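Local coordinates for Esterase/lipase-like protein (Caldicellulosiruptor lactoaceticus 6A, PDB 6A6O) that probably hydrolyses both acetyl esters and beta-1,4-xylosides, as a bifunctional acetyl esterase and xylosidase with an alpha/beta-hydrolase fold, at residues H137-F146 with T200-T211; K107-Y115 with D155-D165. All coordinates share one frame; numbering follows the deposited sequence.

Interaction 1. Residues H137-F146 with T200-T211; sequences HLASLVGTHF and TLSSHNMVSSKT
His137 points the edge of its imidazole at the loop 200-211: NE2 donates to Leu201 O at 2.7 Å, nearly straight and in the ring plane, while Tyr65 takes up ND1. With both nitrogens bonded, the rotation of this ring is fixed. One turn on, Ser203 OG donates to Ser140 OG (2.6 Å), and Ser140 OG hands its own proton back to His137 O; a small hydroxyl on each side lets the backbones come close. Beside these polar pairs Leu141 crosses Leu201 obliquely, methyl against methyl, CD2 to CD2 at 4.1 Å. Helix 134-142 follows Ser133, the probable nucleophile on a GxSxG elbow of the alpha/beta-hydrolase type, so the loop leading to strand 214-219 lies against the helix behind that elbow. Farther along, Met206, bent at chi2 and chi3 (-75° and -63°), curls its CE over one face of the His145 ring, a CH-pi contact with CE 4.1 Å from the ring centroid. Thr144 turns CB and CG2 to the Met206 backbone, crossing the methionine side chain at about a right angle. Phe146 brings CZ to Lys210 CB at 3.8 Å. One water donates to Thr144 O and to Met206 O and accepts from Ser208 OG.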
loop_
_atom_site.group_PDB
_atom_site.type_symbol
_atom_site.label_atom_id
_atom_site.label_comp_id
_atom_site.label_asym_id
_atom_site.label_seq_id
_atom_site.Cartn_x
_atom_site.Cartn_y
_atom_site.Cartn_z
ATOM N N HIS A 137 -2.844 -2.843 5.617
ATOM C CA HIS A 137 -2.205 -2.355 6.833
ATOM C C HIS A 137 -0.955 -1.555 6.495
ATOM O O HIS A 137 -0.798 -0.400 6.913
ATOM C CB HIS A 137 -1.859 -3.529 7.746
ATOM C CG HIS A 137 -1.311 -3.112 9.070
ATOM N ND1 HIS A 137 -0.044 -3.456 9.495
ATOM C CD2 HIS A 137 -1.855 -2.372 10.065
ATOM C CE1 HIS A 137 0.170 -2.939 10.694
ATOM N NE2 HIS A 137 -0.918 -2.290 11.068
ATOM N N LEU A 138 -0.060 -2.156 5.714
ATOM C CA LEU A 138 1.176 -1.477 5.346
ATOM C C LEU A 138 0.898 -0.171 4.602
ATOM O O LEU A 138 1.549 0.846 4.855
ATOM C CB LEU A 138 2.023 -2.426 4.498
ATOM C CG LEU A 138 3.421 -1.952 4.137
ATOM C CD1 LEU A 138 4.190 -1.698 5.410
ATOM C CD2 LEU A 138 4.078 -3.026 3.287
ATOM N N ALA A 139 -0.062 -0.182 3.678
ATOM C CA ALA A 139 -0.448 1.042 2.976
ATOM C C ALA A 139 -0.973 2.099 3.942
ATOM O O ALA A 139 -0.645 3.286 3.821
ATOM C CB ALA A 139 -1.513 0.723 1.926
ATOM N N SER A 140 -1.798 1.687 4.907
ATOM C CA SER A 140 -2.336 2.645 5.863
ATOM C C SER A 140 -1.236 3.200 6.761
ATOM O O SER A 140 -1.340 4.344 7.224
ATOM C CB SER A 140 -3.459 2.013 6.699
ATOM O OG SER A 140 -2.959 1.101 7.669
ATOM N N LEU A 141 -0.180 2.419 7.000
ATOM C CA LEU A 141 0.939 2.885 7.811
ATOM C C LEU A 141 1.765 3.921 7.061
ATOM O O LEU A 141 2.109 4.975 7.608
ATOM C CB LEU A 141 1.821 1.704 8.222
ATOM C CG LEU A 141 1.231 0.786 9.292
ATOM C CD1 LEU A 141 2.196 -0.347 9.582
ATOM C CD2 LEU A 141 0.905 1.593 10.570
ATOM N N VAL A 142 2.105 3.639 5.803
ATOM C CA VAL A 142 2.858 4.637 5.061
ATOM C C VAL A 142 1.987 5.866 4.788
ATOM O O VAL A 142 2.506 6.981 4.666
ATOM C CB VAL A 142 3.471 3.963 3.808
ATOM C CG1 VAL A 142 2.464 3.827 2.682
ATOM C CG2 VAL A 142 4.741 4.691 3.361
ATOM N N GLY A 143 0.657 5.708 4.781
ATOM C CA GLY A 143 -0.249 6.832 4.687
ATOM C C GLY A 143 -0.448 7.614 5.966
ATOM O O GLY A 143 -1.142 8.630 5.943
ATOM N N THR A 144 0.125 7.160 7.085
ATOM C CA THR A 144 0.016 7.870 8.353
ATOM C C THR A 144 1.360 8.145 9.009
ATOM O O THR A 144 1.435 9.067 9.827
ATOM C CB THR A 144 -0.868 7.095 9.360
ATOM O OG1 THR A 144 -0.398 5.747 9.500
ATOM C CG2 THR A 144 -2.331 7.062 8.907
ATOM N N HIS A 145 2.415 7.394 8.667
ATOM C CA HIS A 145 3.742 7.488 9.276
ATOM C C HIS A 145 4.754 8.207 8.386
ATOM O O HIS A 145 5.964 8.087 8.616
ATOM C CB HIS A 145 4.300 6.094 9.577
ATOM C CG HIS A 145 3.774 5.459 10.828
ATOM N ND1 HIS A 145 2.447 5.129 11.007
ATOM C CD2 HIS A 145 4.421 5.022 11.935
ATOM C CE1 HIS A 145 2.292 4.553 12.188
ATOM N NE2 HIS A 145 3.473 4.479 12.773
ATOM N N PHE A 146 4.295 8.942 7.383
ATOM C CA PHE A 146 5.178 9.489 6.361
ATOM C C PHE A 146 5.958 10.701 6.867
ATOM O O PHE A 146 5.673 11.273 7.921
ATOM C CB PHE A 146 4.372 9.901 5.136
ATOM C CG PHE A 146 3.228 10.812 5.460
ATOM C CD1 PHE A 146 3.424 12.176 5.608
ATOM C CD2 PHE A 146 1.948 10.301 5.643
ATOM C CE1 PHE A 146 2.367 13.010 5.918
ATOM C CE2 PHE A 146 0.900 11.125 5.946
ATOM C CZ PHE A 146 1.106 12.487 6.085
ATOM N N THR A 200 0.694 2.432 18.108
ATOM C CA THR A 200 1.132 3.249 16.981
ATOM C C THR A 200 1.013 2.513 15.653
ATOM O O THR A 200 0.955 3.162 14.604
ATOM C CB THR A 200 2.570 3.745 17.184
ATOM O OG1 THR A 200 3.465 2.627 17.172
ATOM C CG2 THR A 200 2.690 4.502 18.518
ATOM N N LEU A 201 0.934 1.182 15.669
ATOM C CA LEU A 201 0.728 0.421 14.443
ATOM C C LEU A 201 -0.733 0.030 14.236
ATOM O O LEU A 201 -1.047 -0.680 13.272
ATOM C CB LEU A 201 1.606 -0.825 14.444
ATOM C CG LEU A 201 3.095 -0.516 14.566
ATOM C CD1 LEU A 201 3.881 -1.831 14.603
ATOM C CD2 LEU A 201 3.570 0.381 13.416
ATOM N N SER A 202 -1.631 0.464 15.119
ATOM C CA SER A 202 -3.063 0.443 14.826
ATOM C C SER A 202 -3.334 1.740 14.071
ATOM O O SER A 202 -3.399 2.820 14.668
ATOM C CB SER A 202 -3.877 0.316 16.110
ATOM O OG SER A 202 -3.624 -0.941 16.728
ATOM N N SER A 203 -3.436 1.645 12.743
ATOM C CA SER A 203 -3.190 2.826 11.924
ATOM C C SER A 203 -4.294 3.869 12.043
ATOM O O SER A 203 -4.035 5.046 11.767
ATOM C CB SER A 203 -2.986 2.428 10.459
ATOM O OG SER A 203 -4.117 1.737 9.934
ATOM N N HIS A 204 -5.505 3.483 12.464
ATOM C CA HIS A 204 -6.534 4.502 12.681
ATOM C C HIS A 204 -6.117 5.491 13.767
ATOM O O HIS A 204 -6.533 6.656 13.738
ATOM C CB HIS A 204 -7.891 3.856 13.009
ATOM C CG HIS A 204 -7.924 3.079 14.288
ATOM N ND1 HIS A 204 -7.213 1.909 14.474
ATOM C CD2 HIS A 204 -8.606 3.289 15.440
ATOM C CE1 HIS A 204 -7.451 1.438 15.685
ATOM N NE2 HIS A 204 -8.298 2.255 16.289
ATOM N N ASN A 205 -5.258 5.061 14.701
ATOM C CA ASN A 205 -4.755 5.944 15.754
ATOM C C ASN A 205 -3.842 7.047 15.221
ATOM O O ASN A 205 -3.651 8.070 15.899
ATOM C CB ASN A 205 -3.962 5.135 16.794
ATOM C CG ASN A 205 -4.836 4.278 17.685
ATOM O OD1 ASN A 205 -5.985 4.617 17.998
ATOM N ND2 ASN A 205 -4.279 3.153 18.124
ATOM N N MET A 206 -3.258 6.863 14.037
ATOM C CA MET A 206 -2.215 7.746 13.540
ATOM C C MET A 206 -2.673 8.634 12.393
ATOM O O MET A 206 -1.861 9.380 11.839
ATOM C CB MET A 206 -1.003 6.908 13.119
ATOM C CG MET A 206 -0.433 6.118 14.280
ATOM S SD MET A 206 0.480 7.220 15.400
ATOM C CE MET A 206 1.781 7.760 14.299
ATOM N N VAL A 207 -3.958 8.591 12.032
ATOM C CA VAL A 207 -4.474 9.510 11.024
ATOM C C VAL A 207 -4.311 10.946 11.510
ATOM O O VAL A 207 -4.532 11.254 12.688
ATOM C CB VAL A 207 -5.948 9.183 10.724
ATOM C CG1 VAL A 207 -6.574 10.242 9.815
ATOM C CG2 VAL A 207 -6.040 7.835 10.081
ATOM N N SER A 208 -3.920 11.837 10.603
ATOM C CA SER A 208 -3.787 13.262 10.896
ATOM C C SER A 208 -4.463 14.053 9.784
ATOM O O SER A 208 -4.925 13.489 8.792
ATOM C CB SER A 208 -2.311 13.668 11.004
ATOM O OG SER A 208 -1.686 13.584 9.736
ATOM N N SER A 209 -4.492 15.381 9.933
ATOM C CA SER A 209 -5.058 16.215 8.877
ATOM C C SER A 209 -4.259 16.133 7.577
ATOM O O SER A 209 -4.783 16.498 6.517
ATOM C CB SER A 209 -5.146 17.670 9.346
ATOM O OG SER A 209 -3.852 18.209 9.499
ATOM N N LYS A 210 -3.014 15.663 7.627
ATOM C CA LYS A 210 -2.184 15.518 6.436
ATOM C C LYS A 210 -2.310 14.155 5.762
ATOM O O LYS A 210 -1.730 13.960 4.690
ATOM C CB LYS A 210 -0.708 15.758 6.778
ATOM C CG LYS A 210 -0.440 17.088 7.466
ATOM C CD LYS A 210 -0.976 18.246 6.653
ATOM C CE LYS A 210 -0.513 19.583 7.241
ATOM N NZ LYS A 210 -1.098 20.736 6.486
ATOM N N THR A 211 -3.006 13.204 6.367
ATOM C CA THR A 211 -3.262 11.935 5.690
ATOM C C THR A 211 -3.943 12.203 4.347
ATOM O O THR A 211 -4.867 13.028 4.280
ATOM C CB THR A 211 -4.137 11.035 6.565
ATOM O OG1 THR A 211 -3.477 10.781 7.808
ATOM C CG2 THR A 211 -4.432 9.696 5.877
HETATM O O HOH W 1 -0.928 10.862 9.594
#

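Interaction 2. Residues K107-Y115 with D155-D165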
loop_
_atom_site.group_PDB
_atom_site.type_symbol
_atom_site.label_atom_id
_atom_site.label_comp_id
_atom_site.label_asym_id
_atom_site.label_seq_id
_atom_site.Cartn_x
_atom_site.Cartn_y
_atom_site.Cartn_z
ATOM N N LYS A 107 8.221 2.753 2.835
ATOM C CA LYS A 107 8.642 4.146 2.742
ATOM C C LYS A 107 9.694 4.315 1.651
ATOM O O LYS A 107 9.649 5.272 0.867
ATOM C CB LYS A 107 9.195 4.622 4.087
ATOM C CG LYS A 107 8.157 4.735 5.200
ATOM C CD LYS A 107 8.781 5.433 6.419
ATOM C CE LYS A 107 7.874 5.364 7.635
ATOM N NZ LYS A 107 8.569 5.917 8.838
ATOM N N ARG A 108 10.646 3.385 1.596
ATOM C CA ARG A 108 11.700 3.453 0.588
ATOM C C ARG A 108 11.115 3.380 -0.816
ATOM O O ARG A 108 11.529 4.128 -1.712
ATOM C CB ARG A 108 12.700 2.325 0.824
ATOM C CG ARG A 108 13.857 2.298 -0.165
ATOM C CD ARG A 108 14.751 3.531 -0.063
ATOM N NE ARG A 108 15.822 3.443 -1.065
ATOM C CZ ARG A 108 16.932 4.180 -1.073
ATOM N NH1 ARG A 108 17.152 5.093 -0.133
ATOM N NH2 ARG A 108 17.836 3.997 -2.034
ATOM N N ALA A 109 10.133 2.497 -1.014
ATOM C CA ALA A 109 9.513 2.343 -2.328
ATOM C C ALA A 109 8.905 3.652 -2.822
ATOM O O ALA A 109 9.089 4.027 -3.987
ATOM C CB ALA A 109 8.459 1.232 -2.279
ATOM N N ILE A 110 8.193 4.375 -1.953
ATOM C CA ILE A 110 7.589 5.645 -2.367
ATOM C C ILE A 110 8.670 6.679 -2.695
ATOM O O ILE A 110 8.599 7.367 -3.721
ATOM C CB ILE A 110 6.614 6.164 -1.291
ATOM C CG1 ILE A 110 5.462 5.169 -1.089
ATOM C CG2 ILE A 110 6.036 7.528 -1.705
ATOM C CD1 ILE A 110 4.423 5.656 -0.085
ATOM N N ARG A 111 9.677 6.817 -1.825
ATOM C CA ARG A 111 10.784 7.732 -2.121
ATOM C C ARG A 111 11.459 7.384 -3.443
ATOM O O ARG A 111 11.815 8.278 -4.228
ATOM C CB ARG A 111 11.829 7.691 -1.007
ATOM C CG ARG A 111 11.323 8.057 0.367
ATOM C CD ARG A 111 12.519 8.338 1.266
ATOM N NE ARG A 111 12.262 7.964 2.655
ATOM C CZ ARG A 111 11.718 8.760 3.569
ATOM N NH1 ARG A 111 11.339 10.001 3.262
ATOM N NH2 ARG A 111 11.544 8.302 4.803
ATOM N N LEU A 112 11.659 6.091 -3.690
ATOM C CA LEU A 112 12.355 5.649 -4.899
ATOM C C LEU A 112 11.571 6.010 -6.152
ATOM O O LEU A 112 12.123 6.567 -7.108
ATOM C CB LEU A 112 12.588 4.143 -4.837
ATOM C CG LEU A 112 13.489 3.488 -5.892
ATOM C CD1 LEU A 112 14.888 4.079 -5.801
ATOM C CD2 LEU A 112 13.529 1.985 -5.693
ATOM N N VAL A 113 10.275 5.684 -6.174
ATOM C CA VAL A 113 9.464 5.998 -7.345
ATOM C C VAL A 113 9.388 7.507 -7.551
ATOM O O VAL A 113 9.460 8.000 -8.682
ATOM C CB VAL A 113 8.067 5.363 -7.212
ATOM C CG1 VAL A 113 7.175 5.803 -8.367
ATOM C CG2 VAL A 113 8.174 3.843 -7.160
ATOM N N ARG A 114 9.247 8.268 -6.465
ATOM C CA ARG A 114 9.183 9.716 -6.607
ATOM C C ARG A 114 10.515 10.270 -7.098
ATOM O O ARG A 114 10.545 11.183 -7.934
ATOM C CB ARG A 114 8.791 10.356 -5.278
ATOM C CG ARG A 114 8.518 11.831 -5.367
ATOM C CD ARG A 114 7.754 12.320 -4.133
ATOM N NE ARG A 114 6.312 12.142 -4.297
ATOM C CZ ARG A 114 5.505 11.629 -3.368
ATOM N NH1 ARG A 114 5.988 11.223 -2.197
ATOM N NH2 ARG A 114 4.212 11.523 -3.613
ATOM N N TYR A 115 11.621 9.719 -6.595
ATOM C CA TYR A 115 12.941 10.190 -7.008
ATOM C C TYR A 115 13.165 9.964 -8.498
ATOM O O TYR A 115 13.701 10.834 -9.193
ATOM C CB TYR A 115 14.026 9.485 -6.199
ATOM C CG TYR A 115 15.430 9.872 -6.624
ATOM C CD1 TYR A 115 15.949 11.114 -6.293
ATOM C CD2 TYR A 115 16.221 8.999 -7.364
ATOM C CE1 TYR A 115 17.243 11.483 -6.680
ATOM C CE2 TYR A 115 17.516 9.355 -7.758
ATOM C CZ TYR A 115 18.011 10.599 -7.415
ATOM O OH TYR A 115 19.286 10.966 -7.794
ATOM N N ASP A 155 22.213 10.069 0.605
ATOM C CA ASP A 155 21.438 9.361 -0.407
ATOM C C ASP A 155 20.380 10.313 -0.944
ATOM O O ASP A 155 19.479 10.706 -0.185
ATOM C CB ASP A 155 20.780 8.125 0.198
ATOM C CG ASP A 155 20.152 7.206 -0.841
ATOM O OD1 ASP A 155 19.868 7.652 -1.971
ATOM O OD2 ASP A 155 19.946 6.017 -0.516
ATOM N N PRO A 156 20.433 10.705 -2.220
ATOM C CA PRO A 156 19.413 11.629 -2.744
ATOM C C PRO A 156 18.001 11.083 -2.632
ATOM O O PRO A 156 17.052 11.868 -2.503
ATOM C CB PRO A 156 19.822 11.819 -4.212
ATOM C CG PRO A 156 21.269 11.380 -4.272
ATOM C CD PRO A 156 21.413 10.307 -3.246
ATOM N N VAL A 157 17.835 9.761 -2.686
ATOM C CA VAL A 157 16.499 9.181 -2.552
ATOM C C VAL A 157 15.918 9.496 -1.179
ATOM O O VAL A 157 14.714 9.750 -1.039
ATOM C CB VAL A 157 16.544 7.664 -2.813
ATOM C CG1 VAL A 157 15.169 7.030 -2.543
ATOM C CG2 VAL A 157 16.965 7.383 -4.239
ATOM N N GLU A 158 16.763 9.499 -0.145
ATOM C CA GLU A 158 16.283 9.770 1.206
ATOM C C GLU A 158 15.863 11.220 1.411
ATOM O O GLU A 158 15.196 11.525 2.408
ATOM C CB GLU A 158 17.360 9.369 2.216
ATOM C CG GLU A 158 17.566 7.873 2.307
ATOM C CD GLU A 158 16.347 7.145 2.876
ATOM O OE1 GLU A 158 15.705 7.695 3.797
ATOM O OE2 GLU A 158 16.037 6.022 2.411
ATOM N N ARG A 159 16.206 12.116 0.490
ATOM C CA ARG A 159 15.772 13.501 0.591
ATOM C C ARG A 159 14.333 13.689 0.140
ATOM O O ARG A 159 13.782 14.775 0.322
ATOM C CB ARG A 159 16.692 14.406 -0.238
ATOM C CG ARG A 159 18.166 14.244 0.119
ATOM C CD ARG A 159 19.095 14.898 -0.889
ATOM N NE ARG A 159 20.469 14.435 -0.703
ATOM C CZ ARG A 159 21.417 14.498 -1.635
ATOM N NH1 ARG A 159 21.148 15.019 -2.824
ATOM N NH2 ARG A 159 22.638 14.046 -1.374
ATOM N N VAL A 160 13.718 12.654 -0.419
ATOM C CA VAL A 160 12.415 12.751 -1.073
ATOM C C VAL A 160 11.328 12.318 -0.097
ATOM O O VAL A 160 11.543 11.414 0.722
ATOM C CB VAL A 160 12.410 11.880 -2.343
ATOM C CG1 VAL A 160 11.053 11.839 -2.975
ATOM C CG2 VAL A 160 13.472 12.383 -3.337
ATOM N N SER A 161 10.165 12.966 -0.187
ATOM C CA SER A 161 9.020 12.622 0.656
ATOM C C SER A 161 8.550 11.194 0.404
ATOM O O SER A 161 8.526 10.723 -0.737
ATOM C CB SER A 161 7.864 13.588 0.388
ATOM O OG SER A 161 6.671 13.175 1.062
ATOM N N CYS A 162 8.156 10.500 1.478
ATOM C CA CYS A 162 7.522 9.195 1.344
ATOM C C CYS A 162 6.008 9.258 1.543
ATOM O O CYS A 162 5.375 8.217 1.746
ATOM C CB CYS A 162 8.148 8.175 2.301
ATOM S SG CYS A 162 7.845 8.484 4.054
ATOM N N ARG A 163 5.414 10.443 1.445
ATOM C CA ARG A 163 3.969 10.568 1.607
ATOM C C ARG A 163 3.261 10.194 0.309
ATOM O O ARG A 163 3.543 10.793 -0.737
ATOM C CB ARG A 163 3.599 11.985 2.016
ATOM C CG ARG A 163 2.103 12.227 2.064
ATOM C CD ARG A 163 1.776 13.689 2.375
ATOM N NE ARG A 163 0.348 13.940 2.583
ATOM C CZ ARG A 163 -0.507 14.243 1.607
ATOM N NH1 ARG A 163 -0.093 14.317 0.345
ATOM N NH2 ARG A 163 -1.778 14.487 1.888
ATOM N N PRO A 164 2.362 9.220 0.320
ATOM C CA PRO A 164 1.579 8.946 -0.889
ATOM C C PRO A 164 0.549 10.041 -1.123
ATOM O O PRO A 164 0.071 10.695 -0.191
ATOM C CB PRO A 164 0.920 7.592 -0.588
ATOM C CG PRO A 164 0.775 7.564 0.895
ATOM C CD PRO A 164 1.955 8.375 1.461
ATOM N N ASP A 165 0.217 10.256 -2.395
ATOM C CA ASP A 165 -0.742 11.290 -2.744
ATOM C C ASP A 165 -2.191 10.814 -2.638
ATOM O O ASP A 165 -3.104 11.640 -2.673
ATOM C CB ASP A 165 -0.425 11.806 -4.145
ATOM C CG ASP A 165 0.922 12.492 -4.199
ATOM O OD1 ASP A 165 1.106 13.468 -3.439
ATOM O OD2 ASP A 165 1.810 12.036 -4.958
HETATM O O HOH W 2 20.127 5.433 -3.680
HETATM O O HOH W 3 13.487 5.382 2.699
#
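Arg108 leaves helix 101-115 with CG opposite the backbone N (chi1 -180°) and bends at chi2 (64°), which carries its guanidinium to Asp155 and Glu158. Arg114 starts the same way but bends only at chi3 (-86°), turning its head toward 161-165. Arg108 NH1 grips two acids: Glu158 OE2 at 2.9 Å, through the anti lone pair with the planes nearly coplanar, and Asp155 OD2 at 3.0 Å, met from above the carboxylate plane. NH2 reaches the same Asp155 oxygen, while NE is held by Leu23 O. Val157 CG1 sits over the centre of one guanidinium face, an apolar lid suited to a flat cation. Arg111 lays its guanidinium beneath Cys162 CB and gives NH1 to Val160 O at 2.9 Å, in the carbonyl plane; Asp147 pairs with NH1 in a salt bridge, Glu158 OE1 adds a long, charge-only one from outside the guanidinium plane, and a water joins NE to Glu158 OE2. In this alpha/beta-hydrolase fold the helix packs on the central sheet, and 155-165 runs across the helix toward strand 167-170. Long arginines suit such a crossing, since their heads can reach the backbone carbonyls of this irregular chain. Arg114 NH1 bonds Ser161 O at 3.0 Å and, with NH2, grips Arg163 O; NH2 also makes a weak bond to Asp165 OD2 within a salt bridge. Ile110 CD1 meets Pro164 CD at 4.0 Å. At the outer end Val157 CG2 makes a CH-pi contact over one face of the Tyr115 ring, 4.0 Å from its centroid.

From the N terminus, helix 101-115 comes first, followed by helix 134-142, then the segment 155-165 and last the loop 200-211. Interaction 2 closes a loop that holds strand 127-132 and helix 134-142; interaction 1 closes one that holds strand 167-170 and helices 182-189 and 195-200. Because 137-146 falls between the halves of interaction 2, and 155-165 between those of interaction 1, the two loops cross rather than nest. They also touch: Arg163 NH2 probably donates to Lys210 O. Interaction 2 ties helix 101-115 to the chain before strand 167-170, interaction 1 ties helix 134-142 to the chain before strand 214-219, and Val142 brings the helices together by packing on Ile110 and Lys107.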